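Local coordinates for protein putative succinylglutamate desuccinylase / aspartoacylase (PDB 3FMC) that probably acts as a zinc-dependent hydrolase of the succinylglutamate desuccinylase/aspartoacylase family, although its substrate is not established, at residues V4-V9 with P23-K28; S35-A40 with S70-A75. All coordinates share one frame; numbering follows the deposited sequence.

Contact 1 (V4-V9 with P23-K28); sequences VDKHEV and PVYRFK
Asp5 faces Arg26, and His7 faces Val24, as the hydrogen-bonded pairs of an antiparallel hairpin whose two strands run at 155° to each other. Each pair exchanges two backbone bonds: Asp5 N reaches Arg26 O at 2.9 Å and Arg26 N answers to Asp5 O, while Val24 N and His7 O are matched by His7 N and Val24 O. A water adds a polar bridge, donating a hydrogen bond to Val24 O, meeting His7 ND1 at 2.8 Å in the plane of the imidazole, and reaching Asp5 O weakly.

Ring contacts sit on both faces of the sheet. His7 CG lies between the backbone N and the carbonyl carbon (chi1 76°), and the imidazole stands beside Val24, whose CB lies over one face, 3.6 Å above the ring plane and offset toward the rim. Among Val4, Lys6, Tyr25 and Phe27 on the other side, Val4 CG1 makes a CH-pi contact 4.2 Å from the Phe27 ring centre. Lys6, modelled in two conformers, runs alongside Tyr25 in the one described, Lys6 CD 3.6 Å from Tyr25 CE1. An alanine in place of Tyr25 would probably leave this aliphatic chain without its ring and Leu323 O of the second subunit without the hydroxyl that hydrogen-bonds to it.

Two charged chains find partners outside the strand pairing: in the same conformer Lys6 NZ forms a salt bridge with Glu8 OE2 at 2.7 Å, and Arg26 NH2 forms one with Asp68 OD2. Backbone bonds thus fix the register, while beta-branched valines and aromatic rings supply apolar packing, and Arg26 and the Tyr25 hydroxyl carry polar bonds out of the hairpin.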
ATOM      1  N   VAL C   4       7.538   8.878 -38.466  1.00 47.12           N
ATOM      2  CA  VAL C   4       7.948   8.559 -37.097  1.00 44.63           C
ATOM      3  C   VAL C   4       8.441   7.125 -37.061  1.00 41.41           C
ATOM      4  O   VAL C   4       7.813   6.236 -37.618  1.00 44.74           O
ATOM      5  CB  VAL C   4       6.787   8.654 -36.069  1.00 45.31           C
ATOM      6  CG1 VAL C   4       7.354   8.688 -34.667  1.00 34.61           C
ATOM      7  CG2 VAL C   4       5.940   9.877 -36.308  1.00 51.00           C
ATOM      8  N   ASP C   5       9.574   6.905 -36.417  1.00 35.17           N
ATOM      9  CA  ASP C   5      10.117   5.579 -36.236  1.00 34.82           C
ATOM     10  C   ASP C   5       9.921   5.237 -34.741  1.00 31.91           C
ATOM     11  O   ASP C   5      10.061   6.114 -33.884  1.00 29.91           O
ATOM     12  CB  ASP C   5      11.607   5.618 -36.575  1.00 37.40           C
ATOM     13  CG  ASP C   5      12.287   4.251 -36.485  1.00 51.94           C
ATOM     14  OD1 ASP C   5      13.541   4.229 -36.488  1.00 69.14           O
ATOM     15  OD2 ASP C   5      11.594   3.202 -36.418  1.00 66.95           O
ATOM     16  N   LYS C   6       9.539   4.002 -34.419  0.50 30.41           N
ATOM     17  CA  LYS C   6       9.403   3.582 -33.007  0.50 29.23           C
ATOM     18  C   LYS C   6      10.297   2.400 -32.689  0.50 25.06           C
ATOM     19  O   LYS C   6      10.344   1.468 -33.459  0.50 22.99           O
ATOM     20  CB  LYS C   6       7.982   3.161 -32.654  0.50 28.34           C
ATOM     21  CG  LYS C   6       7.889   2.428 -31.299  0.50 30.04           C
ATOM     22  CD  LYS C   6       6.488   2.021 -30.944  0.50 31.32           C
ATOM     23  CE  LYS C   6       6.437   0.979 -29.832  0.50 31.75           C
ATOM     24  NZ  LYS C   6       6.788  -0.399 -30.279  0.50 29.02           N
ATOM     25  N   HIS C   7      10.961   2.439 -31.536  1.00 22.83           N
ATOM     26  CA  HIS C   7      11.761   1.331 -31.064  1.00 25.13           C
ATOM     27  C   HIS C   7      11.482   1.174 -29.567  1.00 24.20           C
ATOM     28  O   HIS C   7      10.958   2.065 -28.930  1.00 23.24           O
ATOM     29  CB  HIS C   7      13.239   1.415 -31.430  1.00 27.82           C
ATOM     30  CG  HIS C   7      14.039   2.371 -30.618  1.00 28.67           C
ATOM     31  ND1 HIS C   7      14.108   3.717 -30.904  1.00 36.44           N
ATOM     32  CD2 HIS C   7      14.896   2.158 -29.589  1.00 38.57           C
ATOM     33  CE1 HIS C   7      14.933   4.300 -30.047  1.00 43.51           C
ATOM     34  NE2 HIS C   7      15.427   3.377 -29.239  1.00 38.69           N
ATOM     35  N   GLU C   8      11.776   0.001 -29.043  1.00 23.40           N
ATOM     36  CA  GLU C   8      11.556  -0.269 -27.632  1.00 22.89           C
ATOM     37  C   GLU C   8      12.876  -0.381 -26.938  1.00 21.80           C
ATOM     38  O   GLU C   8      13.845  -0.933 -27.486  1.00 20.22           O
ATOM     39  CB  GLU C   8      10.737  -1.527 -27.451  1.00 24.86           C
ATOM     40  CG  GLU C   8       9.482  -1.454 -28.231  1.00 34.92           C
ATOM     41  CD  GLU C   8       8.330  -2.146 -27.572  1.00 41.74           C
ATOM     42  OE1 GLU C   8       8.543  -2.981 -26.664  1.00 59.51           O
ATOM     43  OE2 GLU C   8       7.195  -1.809 -27.957  1.00 55.33           O
ATOM     44  N   VAL C   9      12.916   0.154 -25.722  1.00 15.37           N
ATOM     45  CA  VAL C   9      14.103   0.150 -24.919  1.00 16.76           C
ATOM     46  C   VAL C   9      13.739  -0.539 -23.598  1.00 16.84           C
ATOM     47  O   VAL C   9      12.770  -0.160 -22.946  1.00 16.19           O
ATOM     48  CB  VAL C   9      14.583   1.578 -24.698  1.00 17.27           C
ATOM     49  CG1 VAL C   9      15.640   1.683 -23.606  1.00 18.54           C
ATOM     50  CG2 VAL C   9      15.075   2.154 -26.051  1.00 18.15           C
ATOM     51  N   PRO C  23       8.372   2.730 -25.053  1.00 14.53           N
ATOM     52  CA  PRO C  23       8.259   3.041 -26.479  1.00 16.86           C
ATOM     53  C   PRO C  23       9.005   4.363 -26.718  1.00 17.16           C
ATOM     54  O   PRO C  23       8.791   5.322 -25.979  1.00 16.19           O
ATOM     55  CB  PRO C  23       6.753   3.231 -26.686  1.00 16.75           C
ATOM     56  CG  PRO C  23       6.243   3.703 -25.393  1.00 14.38           C
ATOM     57  CD  PRO C  23       7.229   3.273 -24.299  1.00 17.04           C
ATOM     58  N   VAL C  24       9.935   4.369 -27.672  1.00 17.25           N
ATOM     59  CA  VAL C  24      10.721   5.564 -28.046  1.00 16.59           C
ATOM     60  C   VAL C  24      10.343   5.941 -29.467  1.00 17.34           C
ATOM     61  O   VAL C  24      10.586   5.134 -30.385  1.00 16.07           O
ATOM     62  CB  VAL C  24      12.219   5.296 -27.915  1.00 15.59           C
ATOM     63  CG1 VAL C  24      13.068   6.591 -28.227  1.00 17.69           C
ATOM     64  CG2 VAL C  24      12.506   4.748 -26.520  1.00 16.74           C
ATOM     65  N   TYR C  25       9.721   7.122 -29.637  1.00 15.83           N
ATOM     66  CA  TYR C  25       9.289   7.608 -30.931  1.00 15.26           C
ATOM     67  C   TYR C  25      10.293   8.648 -31.410  1.00 17.73           C
ATOM     68  O   TYR C  25      10.765   9.468 -30.626  1.00 18.60           O
ATOM     69  CB  TYR C  25       7.909   8.225 -30.847  1.00 16.41           C
ATOM     70  CG  TYR C  25       6.830   7.214 -30.497  1.00 19.10           C
ATOM     71  CD1 TYR C  25       6.316   6.377 -31.461  1.00 18.11           C
ATOM     72  CD2 TYR C  25       6.328   7.117 -29.202  1.00 18.38           C
ATOM     73  CE1 TYR C  25       5.360   5.473 -31.166  1.00 16.61           C
ATOM     74  CE2 TYR C  25       5.344   6.195 -28.895  1.00 17.24           C
ATOM     75  CZ  TYR C  25       4.880   5.359 -29.866  1.00 16.16           C
ATOM     76  OH  TYR C  25       3.908   4.425 -29.597  1.00 15.43           O
ATOM     77  N   ARG C  26      10.719   8.535 -32.657  1.00 18.86           N
ATOM     78  CA  ARG C  26      11.673   9.486 -33.185  1.00 19.55           C
ATOM     79  C   ARG C  26      11.263  10.062 -34.510  1.00 22.30           C
ATOM     80  O   ARG C  26      10.832   9.321 -35.422  1.00 20.64           O
ATOM     81  CB  ARG C  26      13.027   8.866 -33.361  1.00 22.29           C
ATOM     82  CG  ARG C  26      14.102   9.951 -33.543  1.00 38.82           C
ATOM     83  CD  ARG C  26      15.332   9.401 -34.176  1.00 56.28           C
ATOM     84  NE  ARG C  26      16.506  10.190 -33.829  1.00 69.69           N
ATOM     85  CZ  ARG C  26      17.707  10.057 -34.392  1.00 76.29           C
ATOM     86  NH1 ARG C  26      17.911   9.196 -35.387  1.00 80.00           N
ATOM     87  NH2 ARG C  26      18.714  10.816 -33.968  1.00 79.72           N
ATOM     88  N   PHE C  27      11.344  11.391 -34.576  1.00 19.87           N
ATOM     89  CA  PHE C  27      11.197  12.149 -35.814  1.00 21.43           C
ATOM     90  C   PHE C  27      12.621  12.593 -36.218  1.00 22.87           C
ATOM     91  O   PHE C  27      13.309  13.249 -35.456  1.00 21.23           O
ATOM     92  CB  PHE C  27      10.359  13.382 -35.609  1.00 22.21           C
ATOM     93  CG  PHE C  27       8.953  13.114 -35.248  1.00 22.77           C
ATOM     94  CD1 PHE C  27       8.588  12.808 -33.959  1.00 26.44           C
ATOM     95  CD2 PHE C  27       7.965  13.192 -36.215  1.00 30.02           C
ATOM     96  CE1 PHE C  27       7.234  12.590 -33.642  1.00 32.81           C
ATOM     97  CE2 PHE C  27       6.635  12.992 -35.900  1.00 36.36           C
ATOM     98  CZ  PHE C  27       6.268  12.696 -34.620  1.00 25.28           C
ATOM     99  N   LYS C  28      13.088  12.170 -37.385  1.00 25.23           N
ATOM    100  CA  LYS C  28      14.416  12.559 -37.874  1.00 26.34           C
ATOM    101  C   LYS C  28      14.388  14.003 -38.435  1.00 27.87           C
ATOM    102  O   LYS C  28      13.531  14.366 -39.229  1.00 24.28           O
ATOM    103  CB  LYS C  28      14.883  11.600 -38.965  1.00 30.53           C
TER
HETATM  104  O   HOH W   1      12.584   5.349 -32.599  1.00 32.95           O

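Contact 2 (S35-A40 with S70-A75); sequences SVYIQA and SLVPLA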
ATOM      1  N   SER C  35      18.923  18.831 -31.422  1.00 16.33           N
ATOM      2  CA  SER C  35      18.179  17.593 -31.145  1.00 15.49           C
ATOM      3  C   SER C  35      17.436  17.740 -29.820  1.00 13.79           C
ATOM      4  O   SER C  35      17.888  18.407 -28.875  1.00 16.98           O
ATOM      5  CB  SER C  35      19.080  16.368 -31.107  1.00 13.84           C
ATOM      6  OG  SER C  35      20.104  16.508 -30.146  1.00 20.75           O
ATOM      7  N   VAL C  36      16.305  17.071 -29.741  1.00 15.37           N
ATOM      8  CA  VAL C  36      15.418  17.201 -28.576  1.00 14.50           C
ATOM      9  C   VAL C  36      15.022  15.806 -28.083  1.00 16.34           C
ATOM     10  O   VAL C  36      14.695  14.896 -28.880  1.00 13.96           O
ATOM     11  CB  VAL C  36      14.139  17.958 -28.938  1.00 16.22           C
ATOM     12  CG1 VAL C  36      13.277  18.251 -27.697  1.00 15.95           C
ATOM     13  CG2 VAL C  36      14.498  19.294 -29.705  1.00 14.77           C
ATOM     14  N   TYR C  37      15.039  15.678 -26.774  1.00 13.43           N
ATOM     15  CA  TYR C  37      14.594  14.474 -26.076  1.00 12.83           C
ATOM     16  C   TYR C  37      13.479  14.870 -25.098  1.00 12.45           C
ATOM     17  O   TYR C  37      13.671  15.766 -24.290  1.00 14.60           O
ATOM     18  CB  TYR C  37      15.733  13.815 -25.344  1.00 17.94           C
ATOM     19  CG  TYR C  37      15.300  12.650 -24.475  1.00 11.82           C
ATOM     20  CD1 TYR C  37      15.229  11.350 -24.978  1.00 15.55           C
ATOM     21  CD2 TYR C  37      14.959  12.856 -23.143  1.00 14.47           C
ATOM     22  CE1 TYR C  37      14.817  10.272 -24.129  1.00 12.58           C
ATOM     23  CE2 TYR C  37      14.567  11.802 -22.316  1.00 12.91           C
ATOM     24  CZ  TYR C  37      14.498  10.500 -22.833  1.00 14.30           C
ATOM     25  OH  TYR C  37      14.104   9.437 -22.047  1.00 14.45           O
ATOM     26  N   ILE C  38      12.322  14.219 -25.229  1.00 11.96           N
ATOM     27  CA  ILE C  38      11.120  14.522 -24.411  1.00 13.70           C
ATOM     28  C   ILE C  38      10.648  13.218 -23.774  1.00 14.86           C
ATOM     29  O   ILE C  38      10.540  12.203 -24.465  1.00 14.18           O
ATOM     30  CB  ILE C  38       9.976  15.108 -25.265  1.00 12.86           C
ATOM     31  CG1 ILE C  38      10.513  16.269 -26.122  1.00 13.40           C
ATOM     32  CG2 ILE C  38       8.776  15.517 -24.389  1.00 12.45           C
ATOM     33  CD1 ILE C  38       9.445  16.971 -27.012  1.00 16.28           C
ATOM     34  N   GLN C  39      10.392  13.255 -22.470  1.00 13.06           N
ATOM     35  CA  GLN C  39       9.838  12.086 -21.763  1.00 13.64           C
ATOM     36  C   GLN C  39       8.684  12.497 -20.860  1.00 12.57           C
ATOM     37  O   GLN C  39       8.567  13.644 -20.471  1.00 12.80           O
ATOM     38  CB  GLN C  39      10.898  11.315 -20.963  1.00 12.20           C
ATOM     39  CG  GLN C  39      11.515  12.078 -19.804  1.00 11.21           C
ATOM     40  CD  GLN C  39      12.555  11.316 -19.071  1.00 12.92           C
ATOM     41  OE1 GLN C  39      13.216  10.454 -19.630  1.00 12.16           O
ATOM     42  NE2 GLN C  39      12.696  11.612 -17.786  1.00 10.87           N
ATOM     43  N   ALA C  40       7.848  11.517 -20.518  1.00 10.77           N
ATOM     44  CA  ALA C  40       6.684  11.727 -19.674  1.00 11.16           C
ATOM     45  C   ALA C  40       6.466  10.511 -18.786  1.00 14.22           C
ATOM     46  O   ALA C  40       6.790   9.376 -19.188  1.00 14.26           O
ATOM     47  CB  ALA C  40       5.406  11.900 -20.525  1.00  9.69           C
ATOM     48  N   SER C  70      13.069  13.032 -30.197  1.00 17.87           N
ATOM     49  CA  SER C  70      12.752  11.687 -29.637  1.00 16.84           C
ATOM     50  C   SER C  70      11.792  11.873 -28.488  1.00 14.11           C
ATOM     51  O   SER C  70      11.988  12.777 -27.680  1.00 14.47           O
ATOM     52  CB  SER C  70      13.983  10.988 -29.146  1.00 22.04           C
ATOM     53  OG  SER C  70      14.761  10.621 -30.267  1.00 25.45           O
ATOM     54  N   LEU C  71      10.729  11.079 -28.451  1.00 15.10           N
ATOM     55  CA  LEU C  71       9.718  11.216 -27.409  1.00 12.87           C
ATOM     56  C   LEU C  71       9.480   9.859 -26.758  1.00 14.69           C
ATOM     57  O   LEU C  71       9.326   8.834 -27.436  1.00 14.25           O
ATOM     58  CB  LEU C  71       8.401  11.821 -27.916  1.00 13.90           C
ATOM     59  CG  LEU C  71       8.506  13.075 -28.822  1.00 15.17           C
ATOM     60  CD1 LEU C  71       8.638  12.671 -30.368  1.00 18.55           C
ATOM     61  CD2 LEU C  71       7.330  13.973 -28.530  1.00 12.84           C
ATOM     62  N   VAL C  72       9.453   9.902 -25.429  1.00 14.06           N
ATOM     63  CA  VAL C  72       9.329   8.703 -24.586  1.00 14.80           C
ATOM     64  C   VAL C  72       8.141   8.863 -23.617  1.00 12.64           C
ATOM     65  O   VAL C  72       8.310   9.305 -22.494  1.00 13.10           O
ATOM     66  CB  VAL C  72      10.651   8.389 -23.834  1.00 14.47           C
ATOM     67  CG1 VAL C  72      10.570   7.005 -23.072  1.00 14.28           C
ATOM     68  CG2 VAL C  72      11.868   8.389 -24.782  1.00 13.83           C
ATOM     69  N   PRO C  73       6.935   8.544 -24.083  1.00 14.45           N
ATOM     70  CA  PRO C  73       5.759   8.527 -23.199  1.00 13.18           C
ATOM     71  C   PRO C  73       5.861   7.226 -22.373  1.00 13.13           C
ATOM     72  O   PRO C  73       6.667   6.333 -22.691  1.00 13.57           O
ATOM     73  CB  PRO C  73       4.582   8.463 -24.162  1.00 11.03           C
ATOM     74  CG  PRO C  73       5.153   7.708 -25.358  1.00 12.96           C
ATOM     75  CD  PRO C  73       6.607   8.118 -25.463  1.00 15.25           C
ATOM     76  N   LEU C  74       5.086   7.132 -21.300  1.00 10.50           N
ATOM     77  CA  LEU C  74       5.015   5.897 -20.528  1.00 11.22           C
ATOM     78  C   LEU C  74       6.389   5.441 -20.097  1.00 12.53           C
ATOM     79  O   LEU C  74       6.754   4.249 -20.195  1.00 13.74           O
ATOM     80  CB  LEU C  74       4.268   4.824 -21.356  1.00 10.47           C
ATOM     81  CG  LEU C  74       2.868   5.154 -21.865  1.00 12.02           C
ATOM     82  CD1 LEU C  74       2.406   4.210 -22.980  1.00 14.53           C
ATOM     83  CD2 LEU C  74       1.810   5.261 -20.736  1.00 10.59           C
ATOM     84  N   ALA C  75       7.141   6.400 -19.578  1.00 11.15           N
ATOM     85  CA  ALA C  75       8.573   6.167 -19.325  1.00 11.14           C
ATOM     86  C   ALA C  75       8.906   5.275 -18.105  1.00 12.68           C
ATOM     87  O   ALA C  75      10.057   4.920 -17.923  1.00 15.57           O
ATOM     88  CB  ALA C  75       9.375   7.495 -19.250  1.00 13.23           C
TER
HETATM   89  O   HOH W   2      16.391  13.237 -30.616  1.00 24.72           O
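Tyr37 overlaps Val72 with the outer part of its ring: Tyr37 CE1 lies 3.6 Å from Val72 CG2, and the hydroxyl reaches past the same methyl. Tyr37 and Gln39 project from the same face of the sheet, and Tyr37 CG is anti to its backbone N (chi1 173°), beside the carbonyl carbon. Tyr37 OH donates to Gln39 OE1 at 2.8 Å, in the plane of both the ring and the amide carbonyl. Gln39 NE2 in turn bonds Asp170 OD1 and Tyr104 OH, so both ends of this buried amide are engaged and its flip is decided. A glutamine suits the place because it can accept at one end and donate at the other.

On the opposite face Ile38 and Leu71 lie side by side, Ile38 CD1 to Leu71 CD2 4.0 Å, with Leu56 and Ile53 of helix 48-60 packed on them. Between the faces the parallel backbones alternate bonds: Ile38 N to Ser70 O, then Val72 N to Ile38 O at 2.7 Å, then Ala40 N to Val72 O. Beyond the paired strands, Leu74 takes a left-handed backbone conformation, and the turn brings Ala75 N to Ala40 O at 3.0 Å.

Parallel strands joined through helix 48-60 form a beta-alpha-beta unit, as in the zinc carboxypeptidase-like fold of this family. Gln39 lies near, without touching, His43, Glu46 and His172, whose donor atoms face one vacant point, consistent with the zinc site expected of this family.

From the N terminus, strand 4-13 turns straight back into strand 19-27, and contact 1 closes this hairpin. The chain then enters strand 36-40, passes through helix 48-60 and returns in strand 69-72, where contact 2 closes a longer excursion. The two closures follow in series, neither enclosing nor crossing the other. In space, however, strand 69-72 inserts between strands 19-27 and 36-40: Tyr25 O and Leu71 N probably share a hydrogen bond, and Phe27 packs on Leu71. The antiparallel hairpin is thereby joined to the parallel strands, which continue to strand 167-174. Both contacts also reach the second subunit, each touching its Leu323.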